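Local coordinates for protein class I phosphodiesterase PDEB1 (PDB 2R8Q) that belongs to the class I phosphodiesterases and holds zinc, magnesium and 3-isobutyl-1-methylxanthine in an all-helical catalytic domain, at residues Tyr94-His100 with Val139-Met145; Gly146-Phe151 with Gln279-Glu283; Val245-Leu249 with Leu325-Met329; Leu223-Leu229 with Asp320-Phe326. One frame throughout, in Å; residues are numbered along the deposited sequence.

Contact 1 (Tyr94-His100 with Val139-Met145); sequences YRRVPYH and VHDLDHM. With ZN (zinc ion), chain C; MG (magnesium ion), chain D; IBM (3-isobutyl-1-methylxanthine), chain E.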
# COMPACT_ATOMS: atom_id res chain seq x y z
N TYR A 94 9.96 12.42 -2.36
CA TYR A 94 11.12 11.86 -3.03
C TYR A 94 12.30 11.99 -2.07
O TYR A 94 12.47 13.02 -1.41
CB TYR A 94 11.41 12.57 -4.36
CG TYR A 94 10.45 12.13 -5.44
CD1 TYR A 94 9.30 12.87 -5.72
CD2 TYR A 94 10.62 10.91 -6.09
CE1 TYR A 94 8.34 12.40 -6.62
CE2 TYR A 94 9.67 10.44 -6.99
CZ TYR A 94 8.53 11.18 -7.25
OH TYR A 94 7.56 10.68 -8.09
N ARG A 95 13.09 10.93 -2.00
CA ARG A 95 14.24 10.89 -1.11
C ARG A 95 15.51 11.40 -1.76
O ARG A 95 15.59 11.57 -2.98
CB ARG A 95 14.45 9.45 -0.62
CG ARG A 95 13.23 8.83 0.05
CD ARG A 95 13.58 7.48 0.66
NE ARG A 95 12.45 6.88 1.37
CZ ARG A 95 12.53 5.78 2.10
NH1 ARG A 95 13.69 5.14 2.22
NH2 ARG A 95 11.46 5.30 2.72
N ARG A 96 16.52 11.64 -0.94
CA ARG A 96 17.79 12.14 -1.43
C ARG A 96 18.70 11.01 -1.92
O ARG A 96 19.79 10.80 -1.38
CB ARG A 96 18.50 12.94 -0.34
CG ARG A 96 17.74 14.17 0.11
CD ARG A 96 18.58 15.04 1.03
NE ARG A 96 17.84 16.20 1.53
CZ ARG A 96 16.79 16.12 2.33
NH1 ARG A 96 16.34 14.94 2.74
NH2 ARG A 96 16.17 17.23 2.73
N VAL A 97 18.22 10.28 -2.93
CA VAL A 97 18.99 9.20 -3.53
C VAL A 97 19.63 9.77 -4.79
O VAL A 97 19.18 10.79 -5.31
CB VAL A 97 18.09 8.00 -3.88
CG1 VAL A 97 17.58 7.35 -2.60
CG2 VAL A 97 16.92 8.45 -4.74
N PRO A 98 20.70 9.13 -5.31
CA PRO A 98 21.39 9.61 -6.51
C PRO A 98 20.59 9.78 -7.79
O PRO A 98 20.79 10.76 -8.52
CB PRO A 98 22.52 8.58 -6.69
CG PRO A 98 22.77 8.09 -5.29
CD PRO A 98 21.36 7.93 -4.76
N TYR A 99 19.69 8.84 -8.06
CA TYR A 99 18.92 8.91 -9.29
C TYR A 99 17.41 9.06 -9.14
O TYR A 99 16.82 9.96 -9.74
CB TYR A 99 19.20 7.67 -10.14
CG TYR A 99 18.50 7.67 -11.48
CD1 TYR A 99 18.95 8.49 -12.52
CD2 TYR A 99 17.38 6.88 -11.70
CE1 TYR A 99 18.30 8.50 -13.75
CE2 TYR A 99 16.72 6.90 -12.92
CZ TYR A 99 17.18 7.71 -13.94
OH TYR A 99 16.54 7.70 -15.16
N HIS A 100 16.78 8.19 -8.35
CA HIS A 100 15.34 8.26 -8.19
C HIS A 100 14.86 9.33 -7.23
O HIS A 100 14.09 9.06 -6.30
CB HIS A 100 14.78 6.89 -7.79
CG HIS A 100 14.77 5.90 -8.92
ND1 HIS A 100 15.74 4.94 -9.08
CD2 HIS A 100 13.93 5.76 -9.97
CE1 HIS A 100 15.50 4.25 -10.18
NE2 HIS A 100 14.41 4.73 -10.74
N VAL A 139 4.26 11.35 -10.10
CA VAL A 139 4.01 10.42 -9.00
C VAL A 139 4.57 9.02 -9.24
O VAL A 139 4.56 8.20 -8.34
CB VAL A 139 2.49 10.23 -8.73
CG1 VAL A 139 1.81 11.58 -8.53
CG2 VAL A 139 1.85 9.47 -9.88
N HIS A 140 5.07 8.77 -10.44
CA HIS A 140 5.50 7.42 -10.79
C HIS A 140 6.62 6.72 -10.01
O HIS A 140 6.76 5.51 -10.12
CB HIS A 140 5.76 7.32 -12.30
CG HIS A 140 7.19 7.53 -12.71
ND1 HIS A 140 7.74 8.78 -12.87
CD2 HIS A 140 8.17 6.64 -12.98
CE1 HIS A 140 9.01 8.65 -13.23
NE2 HIS A 140 9.29 7.36 -13.31
N ASP A 141 7.39 7.47 -9.22
CA ASP A 141 8.47 6.88 -8.42
C ASP A 141 8.43 7.32 -6.96
O ASP A 141 9.43 7.20 -6.24
CB ASP A 141 9.85 7.22 -9.00
CG ASP A 141 10.31 6.23 -10.04
OD1 ASP A 141 10.04 5.02 -9.86
OD2 ASP A 141 10.96 6.64 -11.02
N LEU A 142 7.29 7.82 -6.51
CA LEU A 142 7.16 8.32 -5.13
C LEU A 142 7.78 7.44 -4.04
O LEU A 142 7.49 6.25 -3.94
CB LEU A 142 5.69 8.56 -4.79
CG LEU A 142 4.98 9.73 -5.49
CD1 LEU A 142 3.47 9.58 -5.33
CD2 LEU A 142 5.45 11.05 -4.91
N ASP A 143 8.61 8.06 -3.21
CA ASP A 143 9.26 7.40 -2.08
C ASP A 143 10.20 6.25 -2.44
O ASP A 143 10.38 5.31 -1.66
CB ASP A 143 8.19 6.95 -1.08
CG ASP A 143 8.76 6.52 0.26
OD1 ASP A 143 9.64 7.23 0.80
OD2 ASP A 143 8.31 5.48 0.79
N HIS A 144 10.78 6.32 -3.63
CA HIS A 144 11.74 5.30 -4.06
C HIS A 144 12.89 5.39 -3.06
O HIS A 144 13.29 6.49 -2.66
CB HIS A 144 12.23 5.62 -5.48
CG HIS A 144 12.87 4.46 -6.18
ND1 HIS A 144 14.08 3.93 -5.79
CD2 HIS A 144 12.47 3.74 -7.25
CE1 HIS A 144 14.40 2.93 -6.60
NE2 HIS A 144 13.44 2.79 -7.49
N MET A 145 13.41 4.24 -2.65
CA MET A 145 14.49 4.19 -1.66
C MET A 145 15.88 3.96 -2.25
O MET A 145 16.84 3.80 -1.50
CB MET A 145 14.16 3.11 -0.63
CG MET A 145 12.82 3.34 0.07
SD MET A 145 12.11 1.88 0.88
CE MET A 145 10.55 1.72 0.00
ZN ZN C . 11.22 6.26 -13.10
MG MG D . 10.14 3.27 -11.12
N9 IBM E . 19.11 0.22 -16.09
C8 IBM E . 20.35 -0.34 -16.32
N7 IBM E . 21.22 0.50 -16.83
C5 IBM E . 20.51 1.68 -16.93
C4 IBM E . 19.22 1.53 -16.49
N3 IBM E . 18.24 2.47 -16.44
C2 IBM E . 18.62 3.70 -16.90
N1 IBM E . 19.91 3.95 -17.38
C6 IBM E . 20.85 2.95 -17.39
O6 IBM E . 21.98 3.16 -17.80
O2 IBM E . 17.80 4.61 -16.90
C10 IBM E . 20.26 5.28 -17.86
C11 IBM E . 16.91 2.19 -15.94
C12 IBM E . 16.99 1.86 -14.44
C13 IBM E . 16.84 3.13 -13.60
C14 IBM E . 15.95 0.83 -14.05
O HOH W 1 12.63 8.92 -3.86
O HOH W 2 13.10 4.96 -13.11
O HOH W 3 10.44 4.25 -13.05
O HOH W 4 9.93 2.11 -9.24
O HOH W 5 9.85 1.36 -12.17
O HOH W 6 12.32 2.89 -10.98
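The torsions that bring the imidazoles of His100 and His144 together differ: CG of His100 lies opposite the carbonyl carbon (chi1 -74°), whereas CG of His144 lies opposite the backbone N (chi1 -162°). The two rings stack face to face, with centroids 3.8 Å apart and planes only 6° from parallel. CD2 of Tyr99 lies over the centre of the opposite face of the His100 ring, while His100 ND1 lies near the plane of the tyrosine ring, at its edge, and is hydrogen-bonded to Glu275 of helix 262-285. CD2 of His100 lies 3.3 Å from OD2 of Asp141, with ring and carboxylate nearly perpendicular.

The Asp141 carboxylate spans both metals: OD2 binds zinc at 2.1 Å and OD1 binds magnesium at 2.2 Å. His140 NE2 also coordinates zinc, and His104 and Asp254 complete the protein ligands of zinc.

Farther from the metals, the Tyr94 ring packs by CE1 against CD2 of Leu142, while its hydroxyl is hydrogen-bonded to Leu138 and takes a weak bond from Asp141 N. Arg95 NE forms a salt bridge with OD1 of Asp143 at 2.9 Å, approaching from above the carboxylate plane; OD2 of Asp143 is held by His175. A water accepts from Arg95 N and donates to the carbonyls of His100 and His144, linking the loops.

This is the binuclear metal site of the HD-type phosphodiesterase fold. The His144 stack and the Glu275 bond are consistent with a restrained His100 ring. Its NE2 meets, at 2.7 Å, a water bound by zinc; a second water is shared by zinc and magnesium, and both cations would be expected to polarise it.

Contact 2 (Gly146-Phe151 with Gln279-Glu283); sequences GVNNSF and QGDME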
# COMPACT_ATOMS: atom_id res chain seq x y z
N GLY A 146 15.99 3.95 -3.57
CA GLY A 146 17.29 3.75 -4.18
C GLY A 146 17.67 2.30 -4.43
O GLY A 146 18.82 2.01 -4.79
N VAL A 147 16.73 1.38 -4.23
CA VAL A 147 16.99 -0.03 -4.49
C VAL A 147 15.85 -0.57 -5.35
O VAL A 147 14.73 -0.08 -5.26
CB VAL A 147 17.07 -0.86 -3.17
CG1 VAL A 147 18.27 -0.41 -2.36
CG2 VAL A 147 15.80 -0.71 -2.37
N ASN A 148 16.15 -1.55 -6.21
CA ASN A 148 15.13 -2.11 -7.09
C ASN A 148 14.25 -3.17 -6.42
O ASN A 148 14.47 -3.54 -5.27
CB ASN A 148 15.75 -2.67 -8.38
CG ASN A 148 16.82 -3.72 -8.11
OD1 ASN A 148 16.78 -4.43 -7.11
ND2 ASN A 148 17.77 -3.83 -9.03
N ASN A 149 13.24 -3.65 -7.14
CA ASN A 149 12.34 -4.65 -6.58
C ASN A 149 13.07 -5.91 -6.13
O ASN A 149 12.70 -6.51 -5.12
CB ASN A 149 11.24 -5.03 -7.58
CG ASN A 149 10.22 -3.92 -7.77
OD1 ASN A 149 9.98 -3.12 -6.87
ND2 ASN A 149 9.60 -3.88 -8.95
N SER A 150 14.09 -6.32 -6.88
CA SER A 150 14.85 -7.52 -6.54
C SER A 150 15.45 -7.44 -5.14
O SER A 150 15.47 -8.44 -4.42
CB SER A 150 15.96 -7.74 -7.57
OG SER A 150 16.71 -8.90 -7.24
N PHE A 151 15.92 -6.26 -4.76
CA PHE A 151 16.53 -6.06 -3.45
C PHE A 151 15.58 -6.47 -2.33
O PHE A 151 15.98 -7.17 -1.39
CB PHE A 151 16.94 -4.60 -3.29
CG PHE A 151 17.58 -4.28 -1.97
CD1 PHE A 151 16.80 -3.96 -0.86
CD2 PHE A 151 18.96 -4.28 -1.84
CE1 PHE A 151 17.40 -3.64 0.36
CE2 PHE A 151 19.57 -3.97 -0.63
CZ PHE A 151 18.78 -3.64 0.48
N GLN A 279 23.25 0.42 -3.91
CA GLN A 279 22.42 -0.75 -3.63
C GLN A 279 23.38 -1.92 -3.42
O GLN A 279 23.17 -2.75 -2.54
CB GLN A 279 21.49 -1.08 -4.80
CG GLN A 279 20.73 -2.39 -4.56
CD GLN A 279 19.71 -2.72 -5.63
OE1 GLN A 279 19.08 -1.84 -6.20
NE2 GLN A 279 19.54 -4.01 -5.90
N GLY A 280 24.42 -1.98 -4.24
CA GLY A 280 25.40 -3.04 -4.13
C GLY A 280 26.07 -3.02 -2.77
O GLY A 280 26.27 -4.08 -2.16
N ASP A 281 26.42 -1.83 -2.29
CA ASP A 281 27.06 -1.71 -0.98
C ASP A 281 26.13 -2.24 0.10
O ASP A 281 26.57 -2.91 1.03
CB ASP A 281 27.42 -0.25 -0.68
CG ASP A 281 28.50 0.30 -1.60
OD1 ASP A 281 29.27 -0.50 -2.16
OD2 ASP A 281 28.58 1.54 -1.74
N MET A 282 24.84 -1.94 -0.02
CA MET A 282 23.87 -2.40 0.96
C MET A 282 23.70 -3.91 0.89
O MET A 282 23.50 -4.57 1.92
CB MET A 282 22.52 -1.72 0.75
CG MET A 282 22.50 -0.27 1.17
SD MET A 282 20.86 0.47 1.00
CE MET A 282 20.96 1.09 -0.66
N GLU A 283 23.78 -4.47 -0.31
CA GLU A 283 23.64 -5.91 -0.48
C GLU A 283 24.83 -6.63 0.15
O GLU A 283 24.68 -7.70 0.73
CB GLU A 283 23.52 -6.26 -1.97
CG GLU A 283 22.25 -5.68 -2.60
CD GLU A 283 22.13 -5.98 -4.08
OE1 GLU A 283 23.15 -5.90 -4.79
OE2 GLU A 283 21.00 -6.27 -4.53
O HOH W 7 19.67 0.66 -7.17
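Gln279 meets Asn148 at a helix N-cap: Asn148 precedes helix 149-154, and its OD1 accepts from Phe151 N at 3.1 Å, nearly in line with the C=O bond. Helix 262-285 packs against this helix start in the all-helical phosphodiesterase fold.

The polar interactions centre on the Gln279 amide. Its OE1 takes the backbone N-H of Asn148 at 2.9 Å, with the donor 45° out of the carbonyl plane. NE2 of Gln279 donates to Asn148 OD1 at 3.0 Å, also from above the acceptor's carbonyl plane, and the two amides stand almost perpendicular (85°). The capping oxygen therefore accepts from both Phe151 N and Gln279 NE2. Glu283, one turn on, receives a second bond from NE2 at its OE2; that bond is nearly straight and in the plane of the Gln279 amide. With both ends of the amide engaged, its rotation is fixed. The extended Gln279 chain, with CG opposite the backbone N (chi1 174°), carries the amide across to the cap.

The apolar interactions lie beside this network. Glu283 CG meets the edge of the Phe151 ring, 3.7 Å from CD2, and the planes of the ring and the Glu283 carboxylate are nearly parallel. CG1 of Val147 covers one face of the Phe151 ring and touches the methyl CE of Met282 at 3.5 Å. The Met282 sulfur makes an oblique Met-aromatic contact with Phe151.

Water joins the loop to the helix as well: one molecule donates to Gly146 O at 2.9 Å and to Gln279 OE1 at 2.7 Å.

Contact 3 (Val245-Leu249 with Leu325-Met329); sequences VMETL and LFHGM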
# COMPACT_ATOMS: atom_id res chain seq x y z
N VAL A 245 -0.87 3.02 -25.48
CA VAL A 245 -0.00 4.08 -25.97
C VAL A 245 0.52 4.89 -24.79
O VAL A 245 1.70 5.24 -24.74
CB VAL A 245 -0.75 5.02 -26.96
CG1 VAL A 245 0.04 6.32 -27.14
CG2 VAL A 245 -0.92 4.33 -28.30
N MET A 246 -0.36 5.17 -23.82
CA MET A 246 0.04 5.92 -22.63
C MET A 246 1.11 5.16 -21.86
O MET A 246 2.12 5.74 -21.43
CB MET A 246 -1.16 6.16 -21.71
CG MET A 246 -2.21 7.11 -22.25
SD MET A 246 -3.64 7.22 -21.13
CE MET A 246 -2.96 8.24 -19.84
N GLU A 247 0.89 3.86 -21.67
CA GLU A 247 1.83 3.04 -20.93
C GLU A 247 3.18 2.96 -21.64
O GLU A 247 4.22 2.99 -21.00
CB GLU A 247 1.27 1.63 -20.74
CG GLU A 247 -0.03 1.59 -19.95
CD GLU A 247 -0.71 0.24 -19.99
OE1 GLU A 247 -0.40 -0.55 -20.91
OE2 GLU A 247 -1.55 -0.04 -19.12
N THR A 248 3.14 2.87 -22.96
CA THR A 248 4.37 2.78 -23.73
C THR A 248 5.13 4.10 -23.68
O THR A 248 6.37 4.11 -23.62
CB THR A 248 4.07 2.40 -25.19
OG1 THR A 248 3.32 1.18 -25.20
CG2 THR A 248 5.36 2.19 -25.96
N LEU A 249 4.41 5.22 -23.70
CA LEU A 249 5.05 6.53 -23.62
C LEU A 249 5.72 6.74 -22.27
O LEU A 249 6.86 7.21 -22.23
CB LEU A 249 4.04 7.66 -23.86
CG LEU A 249 3.61 7.89 -25.32
CD1 LEU A 249 2.47 8.88 -25.35
CD2 LEU A 249 4.80 8.40 -26.13
N LEU A 325 4.95 3.09 -34.62
CA LEU A 325 3.82 3.97 -34.33
C LEU A 325 4.18 5.42 -34.02
O LEU A 325 3.54 6.34 -34.52
CB LEU A 325 2.99 3.40 -33.18
CG LEU A 325 1.67 4.11 -32.88
CD1 LEU A 325 0.75 4.02 -34.09
CD2 LEU A 325 1.01 3.47 -31.67
N PHE A 326 5.20 5.63 -33.19
CA PHE A 326 5.60 6.99 -32.82
C PHE A 326 6.63 7.53 -33.81
O PHE A 326 7.77 7.81 -33.45
CB PHE A 326 6.20 7.02 -31.41
CG PHE A 326 5.32 6.42 -30.35
CD1 PHE A 326 3.94 6.63 -30.36
CD2 PHE A 326 5.87 5.67 -29.32
CE1 PHE A 326 3.13 6.10 -29.36
CE2 PHE A 326 5.06 5.14 -28.31
CZ PHE A 326 3.69 5.35 -28.34
N HIS A 327 6.21 7.69 -35.06
CA HIS A 327 7.10 8.16 -36.12
C HIS A 327 7.66 9.56 -35.89
O HIS A 327 8.76 9.88 -36.35
CB HIS A 327 6.37 8.09 -37.46
CG HIS A 327 5.72 6.77 -37.72
ND1 HIS A 327 4.36 6.58 -37.60
CD2 HIS A 327 6.24 5.57 -38.06
CE1 HIS A 327 4.07 5.31 -37.85
NE2 HIS A 327 5.20 4.68 -38.14
N GLY A 328 6.93 10.40 -35.16
CA GLY A 328 7.39 11.75 -34.90
C GLY A 328 8.52 11.86 -33.89
O GLY A 328 9.06 12.95 -33.67
N MET A 329 8.90 10.74 -33.28
CA MET A 329 9.97 10.71 -32.29
C MET A 329 11.28 10.15 -32.86
O MET A 329 12.08 9.55 -32.15
CB MET A 329 9.54 9.90 -31.06
CG MET A 329 8.55 10.63 -30.15
SD MET A 329 7.59 9.54 -29.07
CE MET A 329 8.89 8.77 -28.11
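Phe326 projects its ring at one side of helix 239-254, where Val245, Thr248 and Leu249 receive it. The three approach the ring in different ways. Leu249 lies over a face: its CD2 methyl sits 4.1 Å from the centroid of the Phe326 ring and 19° off the normal, the geometry of a CH-pi contact. Val245 and Thr248 come to the ring's edge instead. CG1 of Val245 is 3.8 Å from CE1 of Phe326, while the Thr248 methyl CG2 is equally far from CE2.

Thr248 turns this methyl to the ring because CG2 lies opposite its backbone N; OG1 (chi1 -56°) is directed back along the helix and is hydrogen-bonded to the carbonyl of Leu244. The polar end of Thr248 is thus paired within its own helix, and the surface given to Phe326 is apolar.

On either flank of Phe326 in sequence the packing is lighter. CG2 of Val245 meets CD2 of Leu325 at 4.0 Å, the two side chains crossing at about a right angle, and CD2 of Leu249 lies 4.2 Å from SD of Met329.

Phe326 is itself the centre of an inverse gamma turn, just after helix 302-324 ends. Ile321 of that helix and Leu124 from a loop also touch its side chain. The arrangement is apolar packing of an interhelical turn against a neighbouring helix in the all-helical phosphodiesterase domain.

Contact 4 (Leu223-Leu229 with Asp320-Phe326); sequences LSRFTEL and DIVGNLF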
# COMPACT_ATOMS: atom_id res chain seq x y z
N LEU A 223 6.44 -4.68 -24.51
CA LEU A 223 6.81 -4.44 -25.90
C LEU A 223 6.04 -5.38 -26.82
O LEU A 223 5.64 -4.98 -27.91
CB LEU A 223 8.32 -4.61 -26.09
CG LEU A 223 8.88 -4.34 -27.49
CD1 LEU A 223 8.40 -2.99 -28.00
CD2 LEU A 223 10.40 -4.39 -27.45
N SER A 224 5.85 -6.62 -26.38
CA SER A 224 5.12 -7.61 -27.16
C SER A 224 3.69 -7.13 -27.44
O SER A 224 3.22 -7.21 -28.58
CB SER A 224 5.06 -8.94 -26.40
OG SER A 224 4.22 -9.88 -27.06
N ARG A 225 3.02 -6.64 -26.41
CA ARG A 225 1.66 -6.16 -26.56
C ARG A 225 1.61 -4.91 -27.43
O ARG A 225 0.68 -4.73 -28.21
CB ARG A 225 1.02 -5.91 -25.19
CG ARG A 225 0.75 -7.22 -24.44
CD ARG A 225 0.06 -7.03 -23.10
NE ARG A 225 0.90 -6.35 -22.12
CZ ARG A 225 0.80 -5.07 -21.80
NH1 ARG A 225 -0.13 -4.31 -22.38
NH2 ARG A 225 1.61 -4.53 -20.90
N PHE A 226 2.62 -4.05 -27.31
CA PHE A 226 2.68 -2.84 -28.12
C PHE A 226 2.83 -3.22 -29.59
O PHE A 226 2.20 -2.63 -30.46
CB PHE A 226 3.87 -1.96 -27.73
CG PHE A 226 4.12 -0.82 -28.68
CD1 PHE A 226 3.36 0.34 -28.60
CD2 PHE A 226 5.07 -0.94 -29.69
CE1 PHE A 226 3.54 1.38 -29.52
CE2 PHE A 226 5.26 0.09 -30.61
CZ PHE A 226 4.49 1.25 -30.53
N THR A 227 3.67 -4.21 -29.85
CA THR A 227 3.91 -4.68 -31.21
C THR A 227 2.63 -5.27 -31.82
O THR A 227 2.34 -5.03 -32.99
CB THR A 227 5.02 -5.74 -31.24
OG1 THR A 227 6.19 -5.21 -30.60
CG2 THR A 227 5.36 -6.12 -32.67
N GLU A 228 1.88 -6.02 -31.02
CA GLU A 228 0.64 -6.61 -31.51
C GLU A 228 -0.33 -5.48 -31.86
O GLU A 228 -1.10 -5.59 -32.81
CB GLU A 228 0.02 -7.53 -30.44
CG GLU A 228 -1.29 -8.21 -30.85
CD GLU A 228 -1.18 -8.97 -32.16
OE1 GLU A 228 -0.14 -9.61 -32.40
OE2 GLU A 228 -2.15 -8.93 -32.95
N LEU A 229 -0.28 -4.40 -31.09
CA LEU A 229 -1.13 -3.24 -31.34
C LEU A 229 -0.81 -2.71 -32.73
O LEU A 229 -1.71 -2.38 -33.51
CB LEU A 229 -0.87 -2.15 -30.29
CG LEU A 229 -1.47 -0.77 -30.56
CD1 LEU A 229 -2.98 -0.87 -30.60
CD2 LEU A 229 -1.03 0.20 -29.48
N ASP A 320 11.90 0.19 -32.07
CA ASP A 320 10.63 -0.51 -32.27
C ASP A 320 9.39 0.37 -32.14
O ASP A 320 8.53 0.36 -33.01
CB ASP A 320 10.52 -1.68 -31.30
CG ASP A 320 11.24 -2.92 -31.79
OD1 ASP A 320 12.24 -2.77 -32.53
OD2 ASP A 320 10.82 -4.04 -31.43
N ILE A 321 9.30 1.14 -31.06
CA ILE A 321 8.12 1.98 -30.89
C ILE A 321 8.05 3.15 -31.86
O ILE A 321 6.97 3.54 -32.28
CB ILE A 321 7.99 2.49 -29.43
CG1 ILE A 321 9.11 3.48 -29.11
CG2 ILE A 321 8.02 1.31 -28.47
CD1 ILE A 321 8.96 4.13 -27.74
N VAL A 322 9.21 3.69 -32.23
CA VAL A 322 9.23 4.81 -33.17
C VAL A 322 8.92 4.30 -34.58
O VAL A 322 8.13 4.91 -35.30
CB VAL A 322 10.61 5.51 -33.18
CG1 VAL A 322 10.68 6.51 -34.33
CG2 VAL A 322 10.83 6.23 -31.86
N GLY A 323 9.53 3.19 -34.95
CA GLY A 323 9.30 2.64 -36.28
C GLY A 323 7.90 2.09 -36.49
O GLY A 323 7.40 2.10 -37.62
N ASN A 324 7.26 1.62 -35.42
CA ASN A 324 5.93 1.04 -35.54
C ASN A 324 4.73 1.94 -35.26
O ASN A 324 3.61 1.59 -35.62
CB ASN A 324 5.83 -0.21 -34.66
CG ASN A 324 6.66 -1.37 -35.19
OD1 ASN A 324 6.50 -1.80 -36.33
ND2 ASN A 324 7.56 -1.87 -34.36
N LEU A 325 4.95 3.09 -34.62
CA LEU A 325 3.82 3.97 -34.33
C LEU A 325 4.18 5.42 -34.02
O LEU A 325 3.54 6.34 -34.52
CB LEU A 325 2.99 3.40 -33.18
CG LEU A 325 1.67 4.11 -32.88
CD1 LEU A 325 0.75 4.02 -34.09
CD2 LEU A 325 1.01 3.47 -31.67
N PHE A 326 5.20 5.63 -33.19
CA PHE A 326 5.60 6.99 -32.82
C PHE A 326 6.63 7.53 -33.81
O PHE A 326 7.77 7.81 -33.45
CB PHE A 326 6.20 7.02 -31.41
CG PHE A 326 5.32 6.42 -30.35
CD1 PHE A 326 3.94 6.63 -30.36
CD2 PHE A 326 5.87 5.67 -29.32
CE1 PHE A 326 3.13 6.10 -29.36
CE2 PHE A 326 5.06 5.14 -28.31
CZ PHE A 326 3.69 5.35 -28.34
O HOH W 8 8.73 -5.59 -30.99
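Phe226 offers one face of its ring to Ile321, whose CG2 methyl lies over that face, 4.0 Å from the ring centroid, a CH-pi contact. At the edge, near the ring plane, is the carbonyl O of Asp320, 4.1 Å from CE2 of Phe226. The same CE2 comes within 3.4 Å of Ile321 CA, so the ring rests directly on the helix backbone. CB of Leu325 approaches CZ of Phe226 obliquely at 3.7 Å. The Phe326 ring is likewise oblique to Phe226: the centroids are 5.7 Å apart and the planes meet at 42°.

Phe226 extends toward helix 302-324 with CG opposite its backbone N (chi1 170°). One turn earlier, Leu223 touches Ile321 CG2 and the Asp320 side chain through its methyl groups. Along the polar margin a water donates to both Thr227 OG1 and Asp320 OD2, at 2.6 Å each, while Thr227 OG1 donates to Leu223 O within its own helix.

Thr248 of helix 239-254 touches both Phe226 and Ile321. The segments 223-229 and 320-324 run almost parallel, at 8° with axes 10.5 Å apart: parallel helix packing, with Phe226 set against the backbone of the neighbouring helix, in the all-helical phosphodiesterase domain.

How the contacts relate
From the N terminus, contact 1 closes first, joining the loop after helix 80-92 to the loop after helix 127-139 at the metal site. Contact 2 opens on the next residue, Gly146, and touches contact 1 through Val97; it closes far along the chain on helix 262-285. Before that closure, contacts 4 and 3 open on the consecutive helices 219-232 and 239-254. Both close afterwards, so each crosses contact 2. Contact 3 opens within the span of contact 4, and the two end on the same stretch, sharing Leu325 and Phe326 just after helix 302-324. Their centres are 8 Å apart, but about 31 Å from that of contact 2.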